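PDB 7K44: sgbp-b from Bacteroides uniformis, which probably binds xyloglucan at the cell surface, serving as a surface glycan-binding protein of a complex xyloglucan utilization locus in a gut commensal. Local coordinates for residues 49-54 with 106-111; 61-66 with 72-77; 81-86 with 90-95; 135-140 with 286-291. All coordinates share one frame; numbering follows the deposited sequence.

Contact 1 (49-54 with 106-111)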
loop_
_atom_site.group_PDB
_atom_site.type_symbol
_atom_site.label_atom_id
_atom_site.label_comp_id
_atom_site.label_asym_id
_atom_site.label_seq_id
_atom_site.Cartn_x
_atom_site.Cartn_y
_atom_site.Cartn_z
ATOM N N LEU A 49 9.873 -20.764 -22.917
ATOM C CA LEU A 49 10.317 -19.549 -22.249
ATOM C C LEU A 49 10.469 -18.453 -23.292
ATOM O O LEU A 49 10.740 -18.728 -24.466
ATOM C CB LEU A 49 11.681 -19.733 -21.541
ATOM C CG LEU A 49 11.772 -20.699 -20.360
ATOM C CD1 LEU A 49 12.194 -22.077 -20.832
ATOM C CD2 LEU A 49 12.765 -20.190 -19.322
ATOM N N ARG A 50 10.319 -17.202 -22.855
ATOM C CA ARG A 50 10.614 -16.064 -23.714
ATOM C C ARG A 50 11.499 -15.085 -22.959
ATOM O O ARG A 50 11.088 -14.545 -21.928
ATOM C CB ARG A 50 9.329 -15.376 -24.184
ATOM C CG ARG A 50 9.574 -14.388 -25.318
ATOM C CD ARG A 50 8.307 -13.602 -25.672
ATOM N NE ARG A 50 7.275 -14.447 -26.262
ATOM C CZ ARG A 50 6.090 -13.989 -26.666
ATOM N NH1 ARG A 50 5.800 -12.701 -26.540
ATOM N NH2 ARG A 50 5.200 -14.818 -27.187
ATOM N N ILE A 51 12.697 -14.845 -23.482
ATOM C CA ILE A 51 13.561 -13.801 -22.944
ATOM C C ILE A 51 13.127 -12.461 -23.521
ATOM O O ILE A 51 13.063 -12.295 -24.744
ATOM C CB ILE A 51 15.029 -14.084 -23.283
ATOM C CG1 ILE A 51 15.446 -15.457 -22.766
ATOM C CG2 ILE A 51 15.917 -12.982 -22.709
ATOM C CD1 ILE A 51 16.849 -15.869 -23.231
ATOM N N VAL A 52 12.852 -11.500 -22.644
ATOM C CA VAL A 52 12.389 -10.169 -23.030
ATOM C C VAL A 52 13.461 -9.158 -22.652
ATOM O O VAL A 52 13.847 -9.058 -21.482
ATOM C CB VAL A 52 11.052 -9.826 -22.360
ATOM C CG1 VAL A 52 10.627 -8.411 -22.730
ATOM C CG2 VAL A 52 10.002 -10.834 -22.773
ATOM N N GLY A 53 13.930 -8.399 -23.634
ATOM C CA GLY A 53 14.966 -7.421 -23.374
ATOM C C GLY A 53 15.160 -6.466 -24.530
ATOM O O GLY A 53 14.234 -5.732 -24.892
ATOM N N GLY A 54 16.350 -6.468 -25.113
ATOM C CA GLY A 54 16.612 -5.634 -26.267
ATOM C C GLY A 54 18.008 -5.870 -26.801
ATOM O O GLY A 54 18.879 -6.419 -26.116
ATOM N N LEU A 106 20.501 -17.383 -16.827
ATOM C CA LEU A 106 20.245 -17.571 -18.250
ATOM C C LEU A 106 20.988 -16.483 -19.008
ATOM O O LEU A 106 20.871 -15.301 -18.665
ATOM C CB LEU A 106 18.745 -17.485 -18.526
ATOM C CG LEU A 106 18.269 -17.601 -19.968
ATOM C CD1 LEU A 106 18.833 -18.842 -20.675
ATOM C CD2 LEU A 106 16.752 -17.622 -19.986
ATOM N N VAL A 107 21.765 -16.880 -20.018
ATOM C CA VAL A 107 22.702 -15.986 -20.688
ATOM C C VAL A 107 22.383 -15.896 -22.176
ATOM O O VAL A 107 22.135 -16.914 -22.833
ATOM C CB VAL A 107 24.156 -16.469 -20.500
ATOM C CG1 VAL A 107 25.114 -15.419 -21.015
ATOM C CG2 VAL A 107 24.424 -16.796 -19.035
ATOM N N VAL A 108 22.428 -14.675 -22.708
ATOM C CA VAL A 108 22.427 -14.427 -24.146
ATOM C C VAL A 108 23.783 -13.828 -24.491
ATOM O O VAL A 108 24.091 -12.695 -24.099
ATOM C CB VAL A 108 21.296 -13.484 -24.570
ATOM C CG1 VAL A 108 21.370 -13.215 -26.072
ATOM C CG2 VAL A 108 19.946 -14.056 -24.182
ATOM N N GLU A 109 24.593 -14.581 -25.227
ATOM C CA GLU A 109 25.928 -14.159 -25.632
ATOM C C GLU A 109 25.845 -13.670 -27.075
ATOM O O GLU A 109 25.567 -14.456 -27.988
ATOM C CB GLU A 109 26.886 -15.341 -25.496
ATOM C CG GLU A 109 28.343 -15.034 -25.785
ATOM C CD GLU A 109 29.210 -16.283 -25.755
ATOM O OE1 GLU A 109 29.257 -16.955 -24.703
ATOM O OE2 GLU A 109 29.841 -16.596 -26.787
ATOM N N CYS A 110 26.075 -12.373 -27.279
ATOM C CA CYS A 110 26.055 -11.747 -28.594
ATOM C C CYS A 110 27.469 -11.312 -28.974
ATOM O O CYS A 110 28.409 -11.408 -28.182
ATOM C CB CYS A 110 25.121 -10.536 -28.600
ATOM S SG CYS A 110 23.382 -10.898 -28.262
ATOM N N TYR A 111 27.602 -10.808 -30.204
ATOM C CA TYR A 111 28.900 -10.350 -30.693
ATOM C C TYR A 111 29.429 -9.194 -29.850
ATOM O O TYR A 111 30.584 -9.207 -29.410
ATOM C CB TYR A 111 28.773 -9.928 -32.156
ATOM C CG TYR A 111 30.091 -9.631 -32.835
ATOM C CD1 TYR A 111 30.886 -10.658 -33.328
ATOM C CD2 TYR A 111 30.537 -8.322 -32.990
ATOM C CE1 TYR A 111 32.088 -10.396 -33.951
ATOM C CE2 TYR A 111 31.742 -8.049 -33.613
ATOM C CZ TYR A 111 32.513 -9.092 -34.091
ATOM O OH TYR A 111 33.713 -8.833 -34.713
#
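Ile-51 turns CG1 anti to its carbonyl carbon (chi1 -57°) and then runs out extended (chi2 173°), while Leu-106 sends CG out anti to its own backbone N (chi1 178°); together these torsions bring the two side chains tip to tip. They meet inside the N-terminal beta sandwich, two four-stranded antiparallel sheets whose strand order is consistent with an immunoglobulin-like fold. Strand 48-54 belongs to one sheet and strand 103-110 to the other. No backbone atom bridges them here: the nearest alpha carbons, CA of Ile-51 and CA of Val-108, are 9.0 Å apart, and methyl groups fill the interval. Leu-106 presents its CD2 branch, which lies 3.7 Å from Ile-51 CD1 and 3.8 Å from Ile-51 CG1, so the end of the leucine rests against the last bond of the isoleucine and not on a single carbon. Val-108 takes a different approach. Ile-51 and Val-108 run alongside one another, pointing opposite ways, and only the CG2 branch of the valine makes the touch. Phe-56 and Ile-34 also pack on Ile-51, and Phe-64 on Leu-106, so the contact is buried and wholly apolar. Its focus is one methyl, Ile-51 CD1, which sits between Leu-106 CD2 and Val-108 CG2 and is 3.7 Å from the latter.

Contact 2 (61-66 with 72-77)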
loop_
_atom_site.group_PDB
_atom_site.type_symbol
_atom_site.label_atom_id
_atom_site.label_comp_id
_atom_site.label_asym_id
_atom_site.label_seq_id
_atom_site.Cartn_x
_atom_site.Cartn_y
_atom_site.Cartn_z
ATOM N N ARG A 61 25.304 -17.400 -28.712
ATOM C CA ARG A 61 24.895 -18.525 -27.890
ATOM C C ARG A 61 23.795 -18.086 -26.940
ATOM O O ARG A 61 23.715 -16.918 -26.557
ATOM C CB ARG A 61 26.063 -19.064 -27.060
ATOM C CG ARG A 61 26.801 -20.179 -27.726
ATOM C CD ARG A 61 27.969 -20.674 -26.893
ATOM N NE ARG A 61 29.125 -20.941 -27.744
ATOM C CZ ARG A 61 29.147 -21.859 -28.708
ATOM N NH1 ARG A 61 28.079 -22.623 -28.943
ATOM N NH2 ARG A 61 30.243 -22.022 -29.439
ATOM N N VAL A 62 22.948 -19.043 -26.575
ATOM C CA VAL A 62 22.003 -18.903 -25.476
ATOM C C VAL A 62 22.206 -20.114 -24.581
ATOM O O VAL A 62 22.225 -21.249 -25.070
ATOM C CB VAL A 62 20.550 -18.840 -25.986
ATOM C CG1 VAL A 62 19.571 -18.751 -24.813
ATOM C CG2 VAL A 62 20.378 -17.655 -26.917
ATOM N N TYR A 63 22.395 -19.886 -23.285
ATOM C CA TYR A 63 22.668 -21.032 -22.426
ATOM C C TYR A 63 22.317 -20.715 -20.979
ATOM O O TYR A 63 22.323 -19.553 -20.562
ATOM C CB TYR A 63 24.128 -21.500 -22.532
ATOM C CG TYR A 63 25.170 -20.474 -22.125
ATOM C CD1 TYR A 63 25.633 -19.526 -23.029
ATOM C CD2 TYR A 63 25.701 -20.463 -20.838
ATOM C CE1 TYR A 63 26.588 -18.588 -22.666
ATOM C CE2 TYR A 63 26.655 -19.528 -20.465
ATOM C CZ TYR A 63 27.095 -18.594 -21.378
ATOM O OH TYR A 63 28.041 -17.659 -21.010
ATOM N N PHE A 64 22.005 -21.773 -20.231
ATOM C CA PHE A 64 21.900 -21.716 -18.782
ATOM C C PHE A 64 23.254 -22.056 -18.176
ATOM O O PHE A 64 23.984 -22.916 -18.691
ATOM C CB PHE A 64 20.869 -22.730 -18.285
ATOM C CG PHE A 64 19.461 -22.465 -18.765
ATOM C CD1 PHE A 64 19.024 -22.951 -19.988
ATOM C CD2 PHE A 64 18.567 -21.751 -17.976
ATOM C CE1 PHE A 64 17.713 -22.722 -20.425
ATOM C CE2 PHE A 64 17.260 -21.517 -18.407
ATOM C CZ PHE A 64 16.841 -22.005 -19.638
ATOM N N THR A 65 23.585 -21.374 -17.085
ATOM C CA THR A 65 24.858 -21.560 -16.398
ATOM C C THR A 65 24.615 -21.647 -14.898
ATOM O O THR A 65 23.686 -21.038 -14.364
ATOM C CB THR A 65 25.852 -20.432 -16.716
ATOM O OG1 THR A 65 27.126 -20.736 -16.122
ATOM C CG2 THR A 65 25.385 -19.090 -16.195
ATOM N N THR A 66 25.467 -22.410 -14.210
ATOM C CA THR A 66 25.417 -22.399 -12.753
ATOM C C THR A 66 25.983 -21.111 -12.169
ATOM O O THR A 66 25.687 -20.789 -11.012
ATOM C CB THR A 66 26.176 -23.600 -12.189
ATOM O OG1 THR A 66 27.443 -23.705 -12.845
ATOM C CG2 THR A 66 25.382 -24.880 -12.399
ATOM N N THR A 72 31.714 -14.009 -16.249
ATOM C CA THR A 72 33.001 -14.104 -16.926
ATOM C C THR A 72 33.527 -15.524 -16.781
ATOM O O THR A 72 33.707 -16.013 -15.660
ATOM C CB THR A 72 33.988 -13.113 -16.312
ATOM O OG1 THR A 72 33.291 -11.930 -15.906
ATOM C CG2 THR A 72 35.061 -12.744 -17.325
ATOM N N ASN A 73 33.765 -16.190 -17.910
ATOM C CA ASN A 73 34.150 -17.603 -17.911
ATOM C C ASN A 73 33.102 -18.462 -17.206
ATOM O O ASN A 73 33.426 -19.382 -16.454
ATOM C CB ASN A 73 35.553 -17.827 -17.337
ATOM N N ALA A 74 31.830 -18.144 -17.433
ATOM C CA ALA A 74 30.751 -18.977 -16.930
ATOM C C ALA A 74 30.646 -20.247 -17.772
ATOM O O ALA A 74 30.726 -20.183 -19.002
ATOM C CB ALA A 74 29.432 -18.225 -17.020
ATOM N N PRO A 75 30.457 -21.404 -17.147
ATOM C CA PRO A 75 30.302 -22.635 -17.925
ATOM C C PRO A 75 28.984 -22.655 -18.682
ATOM O O PRO A 75 27.968 -22.119 -18.233
ATOM C CB PRO A 75 30.321 -23.731 -16.856
ATOM C CG PRO A 75 29.841 -23.033 -15.610
ATOM C CD PRO A 75 30.422 -21.659 -15.697
ATOM N N VAL A 76 29.016 -23.290 -19.850
ATOM C CA VAL A 76 27.812 -23.581 -20.624
ATOM C C VAL A 76 27.187 -24.847 -20.054
ATOM O O VAL A 76 27.396 -25.948 -20.575
ATOM C CB VAL A 76 28.147 -23.729 -22.122
ATOM C CG1 VAL A 76 26.881 -23.968 -22.940
ATOM C CG2 VAL A 76 28.836 -22.494 -22.621
ATOM N N SER A 77 26.425 -24.701 -18.970
ATOM C CA SER A 77 25.887 -25.861 -18.263
ATOM C C SER A 77 24.827 -26.586 -19.089
ATOM O O SER A 77 24.845 -27.819 -19.199
ATOM C CB SER A 77 25.335 -25.445 -16.897
ATOM O OG SER A 77 26.293 -24.698 -16.153
#
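Tyr-63 meets Val-76 from its first side-chain carbon onward. CB lies 3.7 Å from Val-76 CG1, and CG remains near that same methyl. CG sits between the backbone N and the carbonyl carbon (chi1 61°), which lays the ring face against Val-76 CG2, 4.1 Å from the ring centroid and nearly on the normal: a CH-pi contact. Further out, CD2 passes Val-76 CA, and CE2 comes 3.7 Å from Pro-75 O. At the tip, OH is 4.2 Å from Ala-74 O, too far for a bond. An alanine here removes the ring, and Val-76 CG2 would probably be left without the face it rests on, its isopropyl group freer to turn, though the CB that meets CG1 would remain. Polar bonds hold the rest of the bend, where Val-76 is the centre of an inverse gamma turn. Thr-65 OG1 donates to Pro-75 O at 2.7 Å, in the carbonyl plane and on a lone pair, and Thr-66 N donates to Ser-77 OG at 3.1 Å. Ser-77 N adds a weak bond to Phe-64 O. Segment 72-77 thus folds back beside the end of strand 59-65, which runs between strands 78-80 and 103-110; Tyr-63 also packs on Val-107 and Glu-109 of the latter.

Contact 3 (81-86 with 90-95)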
loop_
_atom_site.group_PDB
_atom_site.type_symbol
_atom_site.label_atom_id
_atom_site.label_comp_id
_atom_site.label_asym_id
_atom_site.label_seq_id
_atom_site.Cartn_x
_atom_site.Cartn_y
_atom_site.Cartn_z
ATOM N N THR A 81 20.105 -24.710 -28.168
ATOM C CA THR A 81 20.530 -24.667 -29.562
ATOM C C THR A 81 19.424 -24.257 -30.522
ATOM O O THR A 81 19.723 -23.808 -31.637
ATOM C CB THR A 81 21.094 -26.026 -29.989
ATOM O OG1 THR A 81 20.258 -27.077 -29.485
ATOM C CG2 THR A 81 22.502 -26.199 -29.436
ATOM N N ASP A 82 18.164 -24.390 -30.117
ATOM C CA ASP A 82 17.019 -24.130 -30.984
ATOM C C ASP A 82 16.225 -22.988 -30.360
ATOM O O ASP A 82 15.569 -23.173 -29.328
ATOM C CB ASP A 82 16.172 -25.396 -31.107
ATOM C CG ASP A 82 14.988 -25.233 -32.050
ATOM O OD1 ASP A 82 14.846 -24.156 -32.669
ATOM O OD2 ASP A 82 14.195 -26.193 -32.170
ATOM N N TYR A 83 16.292 -21.811 -30.981
ATOM C CA TYR A 83 15.550 -20.648 -30.505
ATOM C C TYR A 83 15.228 -19.744 -31.688
ATOM O O TYR A 83 15.823 -19.857 -32.764
ATOM C CB TYR A 83 16.360 -19.874 -29.454
ATOM C CG TYR A 83 17.725 -19.457 -29.953
ATOM C CD1 TYR A 83 17.901 -18.274 -30.662
ATOM C CD2 TYR A 83 18.840 -20.250 -29.719
ATOM C CE1 TYR A 83 19.144 -17.900 -31.128
ATOM C CE2 TYR A 83 20.089 -19.884 -30.183
ATOM C CZ TYR A 83 20.232 -18.707 -30.883
ATOM O OH TYR A 83 21.473 -18.339 -31.345
ATOM N N THR A 84 14.284 -18.826 -31.475
ATOM C CA THR A 84 13.927 -17.846 -32.488
ATOM C C THR A 84 13.930 -16.446 -31.887
ATOM O O THR A 84 13.686 -16.266 -30.690
ATOM C CB THR A 84 12.553 -18.153 -33.107
ATOM O OG1 THR A 84 11.566 -18.247 -32.076
ATOM C CG2 THR A 84 12.592 -19.469 -33.865
ATOM N N VAL A 85 14.202 -15.452 -32.734
ATOM C CA VAL A 85 14.221 -14.047 -32.340
ATOM C C VAL A 85 13.143 -13.313 -33.124
ATOM O O VAL A 85 12.915 -13.613 -34.303
ATOM C CB VAL A 85 15.602 -13.417 -32.605
ATOM C CG1 VAL A 85 15.778 -12.162 -31.770
ATOM C CG2 VAL A 85 16.699 -14.427 -32.334
ATOM N N ASN A 86 12.479 -12.353 -32.470
ATOM C CA ASN A 86 11.415 -11.606 -33.131
ATOM C C ASN A 86 11.995 -10.516 -34.039
ATOM O O ASN A 86 13.210 -10.308 -34.120
ATOM C CB ASN A 86 10.408 -11.072 -32.109
ATOM C CG ASN A 86 10.972 -9.952 -31.253
ATOM O OD1 ASN A 86 12.180 -9.724 -31.226
ATOM N ND2 ASN A 86 10.097 -9.257 -30.532
ATOM N N ASP A 90 14.144 -8.058 -29.692
ATOM C CA ASP A 90 13.967 -7.811 -28.271
ATOM C C ASP A 90 13.255 -8.946 -27.538
ATOM O O ASP A 90 12.972 -8.809 -26.340
ATOM C CB ASP A 90 13.324 -6.436 -28.001
ATOM C CG ASP A 90 11.874 -6.346 -28.463
ATOM O OD1 ASP A 90 11.366 -7.301 -29.089
ATOM O OD2 ASP A 90 11.240 -5.301 -28.193
ATOM N N GLU A 91 12.974 -10.058 -28.216
ATOM C CA GLU A 91 12.354 -11.214 -27.584
ATOM C C GLU A 91 12.909 -12.484 -28.218
ATOM O O GLU A 91 12.970 -12.596 -29.445
ATOM C CB GLU A 91 10.822 -11.149 -27.700
ATOM C CG GLU A 91 10.202 -9.970 -26.940
ATOM C CD GLU A 91 8.683 -9.908 -27.011
ATOM O OE1 GLU A 91 8.082 -10.711 -27.754
ATOM O OE2 GLU A 91 8.090 -9.049 -26.315
ATOM N N ILE A 92 13.352 -13.426 -27.383
ATOM C CA ILE A 92 13.904 -14.701 -27.833
ATOM C C ILE A 92 13.050 -15.823 -27.259
ATOM O O ILE A 92 12.847 -15.891 -26.041
ATOM C CB ILE A 92 15.363 -14.881 -27.369
ATOM C CG1 ILE A 92 16.254 -13.753 -27.882
ATOM C CG2 ILE A 92 15.893 -16.225 -27.840
ATOM C CD1 ILE A 92 17.614 -13.711 -27.185
ATOM N N SER A 93 12.570 -16.715 -28.125
ATOM C CA SER A 93 11.701 -17.807 -27.703
ATOM C C SER A 93 12.414 -19.143 -27.853
ATOM O O SER A 93 13.114 -19.372 -28.842
ATOM C CB SER A 93 10.406 -17.813 -28.518
ATOM O OG SER A 93 9.605 -16.694 -28.167
ATOM N N PHE A 94 12.220 -20.029 -26.876
ATOM C CA PHE A 94 12.749 -21.386 -26.972
ATOM C C PHE A 94 12.048 -22.281 -25.961
ATOM O O PHE A 94 11.442 -21.803 -25.003
ATOM C CB PHE A 94 14.269 -21.425 -26.745
ATOM C CG PHE A 94 14.693 -20.995 -25.367
ATOM C CD1 PHE A 94 14.932 -19.660 -25.085
ATOM C CD2 PHE A 94 14.841 -21.929 -24.352
ATOM C CE1 PHE A 94 15.318 -19.260 -23.810
ATOM C CE2 PHE A 94 15.227 -21.540 -23.074
ATOM C CZ PHE A 94 15.475 -20.203 -22.804
ATOM N N ASN A 95 12.185 -23.590 -26.162
ATOM C CA ASN A 95 11.652 -24.585 -25.239
ATOM C C ASN A 95 12.772 -25.081 -24.328
ATOM O O ASN A 95 13.906 -25.265 -24.779
ATOM C CB ASN A 95 11.044 -25.758 -26.011
ATOM C CG ASN A 95 9.853 -25.332 -26.851
ATOM O OD1 ASN A 95 9.168 -24.366 -26.518
ATOM N ND2 ASN A 95 9.624 -26.031 -27.951
HETATM O O HOH W 1 13.613 -24.640 -28.492
#
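Asn-86 OD1 is gripped by two backbone N-H groups where the hairpin of strands 84-85 and 91-95 closes. Asp-90 N reaches it at 3.0 Å, in the carbonyl plane and on a lone pair; Glu-91 N comes at 3.1 Å from above that plane, 56° out of it. The other half of the amide works too: ND2 donates to Asp-90 OD1 at 2.7 Å, in the amide plane, with amide and carboxylate only 28° from coplanar. Asn-86 N in turn bonds Glu-91 O at 3.1 Å. An alanine in its place would leave Asp-90 N and Glu-91 N without their shared acceptor and would probably let the turn flex. Beyond the turn the ladder is regular: Thr-84 and Ser-93 form a hydrogen-bonded pair, Thr-84 N to Ser-93 O at 2.9 Å and Ser-93 N to Thr-84 O at 2.8 Å. Val-85 and Ile-92 form the non-hydrogen-bonded pair beside it, on the face where Ile-92 CG2 meets Tyr-83 CB at 4.0 Å. Past the ladder, a water links Asp-82 O with Asn-95 N. The chemistry is that of a hairpin closed by a neutral amide with both ends engaged, and the N-H it gives to Asp-90 OD1 probably helps keep that carboxylate ionised.

Contact 4 (135-140 with 286-291)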
loop_
_atom_site.group_PDB
_atom_site.type_symbol
_atom_site.label_atom_id
_atom_site.label_comp_id
_atom_site.label_asym_id
_atom_site.label_seq_id
_atom_site.Cartn_x
_atom_site.Cartn_y
_atom_site.Cartn_z
ATOM N N MET A 135 -7.373 -0.436 5.907
ATOM C CA MET A 135 -8.834 -0.346 5.952
ATOM C C MET A 135 -9.343 0.355 4.699
ATOM O O MET A 135 -9.992 1.401 4.767
ATOM C CB MET A 135 -9.311 0.349 7.232
ATOM C CG MET A 135 -10.771 0.089 7.499
ATOM S SD MET A 135 -11.340 0.781 9.066
ATOM C CE MET A 135 -10.654 -0.395 10.207
ATOM N N PRO A 136 -9.090 -0.217 3.521
ATOM C CA PRO A 136 -9.533 0.442 2.285
ATOM C C PRO A 136 -11.049 0.511 2.188
ATOM O O PRO A 136 -11.774 -0.421 2.557
ATOM C CB PRO A 136 -8.958 -0.447 1.171
ATOM C CG PRO A 136 -7.944 -1.298 1.842
ATOM C CD PRO A 136 -8.416 -1.496 3.243
ATOM N N ILE A 137 -11.519 1.626 1.678
ATOM C CA ILE A 137 -12.944 1.832 1.466
ATOM C C ILE A 137 -13.404 1.074 0.221
ATOM O O ILE A 137 -12.728 1.073 -0.815
ATOM C CB ILE A 137 -13.211 3.335 1.367
ATOM C CG1 ILE A 137 -13.006 3.972 2.743
ATOM C CG2 ILE A 137 -14.632 3.610 0.907
ATOM C CD1 ILE A 137 -12.945 5.456 2.685
ATOM N N THR A 138 -14.556 0.412 0.332
ATOM C CA THR A 138 -15.082 -0.397 -0.766
ATOM C C THR A 138 -15.223 0.436 -2.034
ATOM O O THR A 138 -15.733 1.560 -2.002
ATOM C CB THR A 138 -16.426 -1.007 -0.363
ATOM O OG1 THR A 138 -16.216 -1.964 0.680
ATOM C CG2 THR A 138 -17.122 -1.688 -1.556
ATOM N N GLY A 139 -14.741 -0.111 -3.152
ATOM C CA GLY A 139 -14.787 0.586 -4.412
ATOM C C GLY A 139 -13.538 1.352 -4.773
ATOM O O GLY A 139 -13.362 1.695 -5.948
ATOM N N THR A 140 -12.651 1.606 -3.812
ATOM C CA THR A 140 -11.420 2.328 -4.085
ATOM C C THR A 140 -10.347 1.352 -4.565
ATOM O O THR A 140 -10.502 0.130 -4.482
ATOM C CB THR A 140 -10.935 3.113 -2.858
ATOM O OG1 THR A 140 -10.529 2.207 -1.812
ATOM C CG2 THR A 140 -12.041 4.032 -2.343
ATOM N N GLN A 286 -4.794 6.115 13.740
ATOM C CA GLN A 286 -4.724 5.895 12.307
ATOM C C GLN A 286 -6.086 6.230 11.725
ATOM O O GLN A 286 -7.115 5.965 12.357
ATOM C CB GLN A 286 -4.364 4.429 12.063
ATOM C CG GLN A 286 -4.215 4.005 10.631
ATOM C CD GLN A 286 -3.795 2.549 10.543
ATOM O OE1 GLN A 286 -4.628 1.642 10.471
ATOM N NE2 GLN A 286 -2.485 2.317 10.569
ATOM N N PHE A 287 -6.096 6.869 10.559
ATOM C CA PHE A 287 -7.365 7.281 9.967
ATOM C C PHE A 287 -7.253 7.367 8.455
ATOM O O PHE A 287 -6.168 7.302 7.869
ATOM C CB PHE A 287 -7.854 8.606 10.572
ATOM C CG PHE A 287 -6.870 9.740 10.444
ATOM C CD1 PHE A 287 -5.868 9.924 11.391
ATOM C CD2 PHE A 287 -6.947 10.618 9.366
ATOM C CE1 PHE A 287 -4.957 10.977 11.267
ATOM C CE2 PHE A 287 -6.048 11.670 9.236
ATOM C CZ PHE A 287 -5.045 11.841 10.177
ATOM N N GLU A 288 -8.405 7.490 7.810
ATOM C CA GLU A 288 -8.450 7.636 6.366
ATOM C C GLU A 288 -8.711 9.100 6.034
ATOM O O GLU A 288 -9.493 9.777 6.718
ATOM C CB GLU A 288 -9.509 6.705 5.766
ATOM C CG GLU A 288 -8.994 5.952 4.539
ATOM C CD GLU A 288 -8.114 4.772 4.927
ATOM O OE1 GLU A 288 -7.455 4.174 4.053
ATOM O OE2 GLU A 288 -8.054 4.451 6.128
ATOM N N CYS A 289 -8.008 9.601 5.022
ATOM C CA CYS A 289 -8.089 11.003 4.631
ATOM C C CYS A 289 -8.080 11.134 3.116
ATOM O O CYS A 289 -7.282 10.483 2.429
ATOM C CB CYS A 289 -6.929 11.802 5.242
ATOM S SG CYS A 289 -6.969 13.575 4.873
ATOM N N PHE A 290 -8.982 11.953 2.593
ATOM C CA PHE A 290 -9.081 12.218 1.161
ATOM C C PHE A 290 -8.852 13.711 0.962
ATOM O O PHE A 290 -9.669 14.531 1.406
ATOM C CB PHE A 290 -10.461 11.800 0.648
ATOM C CG PHE A 290 -10.627 11.899 -0.857
ATOM C CD1 PHE A 290 -10.754 13.140 -1.483
ATOM C CD2 PHE A 290 -10.680 10.750 -1.638
ATOM C CE1 PHE A 290 -10.920 13.228 -2.872
ATOM C CE2 PHE A 290 -10.850 10.837 -3.021
ATOM C CZ PHE A 290 -10.965 12.079 -3.630
ATOM N N VAL A 291 -7.746 14.068 0.318
ATOM C CA VAL A 291 -7.437 15.459 0.000
ATOM C C VAL A 291 -7.887 15.699 -1.432
ATOM O O VAL A 291 -7.284 15.171 -2.372
ATOM C CB VAL A 291 -5.949 15.773 0.191
ATOM C CG1 VAL A 291 -5.638 17.207 -0.260
ATOM C CG2 VAL A 291 -5.542 15.564 1.640
HETATM O O HOH W 2 -10.916 3.552 6.122
#
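Glu-288 comes up against Met-135 and Ile-137 without a direct bond to either. Its OE1 lies 3.8 Å from Met-135 O, and a water that donates to both sides relieves the approach of two acceptors: it gives one bond to Met-135 O at 2.7 Å and a weak one to Glu-288 OE2 at 3.0 Å. Alongside, Ile-137 CD1 approaches Glu-288 CG at 4.4 Å, a loose apolar touch. The glutamate chain is bent at its second torsion (chi2 79°), which turns the carboxylate toward the loop instead of letting it run straight out from the strand.

The next shell fixes both partners. Ser-133 OG bonds Glu-288 OE1 and also Met-135 N, so the serine joins carboxylate and loop a second time, while Arg-381 makes a salt bridge to OE2 and is held in turn by Gln-286 OE1. On the loop, Ile-137 starts a type II turn: its carbonyl O takes both Thr-140 N at 3.0 Å and Thr-140 OG1 at 2.7 Å, the hydroxyl on a lone pair. Trp-331 packs on both Ile-137 and Glu-288.

Segment 135-140 lies in the IPT/TIG domain and strand 283-291 in the xyloglucan-binding domain, so this is an interface between domains. Calcium lies about 8 Å from the Ile-137 side chain, and its ligand Asp-378 shares a backbone hydrogen bond with Glu-288. The buried carboxylate is probably ionised, its charge balanced by Arg-381 from the glutamate's own side, while the water and Ser-133 carry the polar link across to the loop.

Contacts 1, 2 and 3 all belong to the N-terminal sandwich. Contact 1 lies in its core, apolar and between sheets; contacts 2 and 3 are nested within the chain loop it closes and lie nearer the surface, where hydrogen bonds do much of the work. Segment 61-66 of contact 2 shares a sheet with segment 106-111, joined through Tyr-63 O and Val-107 N, whereas contact 3 shares the other with segment 49-54, through Ile-92 O and Ile-51 N. Phe-64 and Phe-94 meet between contacts 2 and 3. Contact 4 stands apart, its centre about 43 Å from that of contact 1: buried like it, yet joining two domains through a water and a serine hydroxyl, around a buried carboxylate.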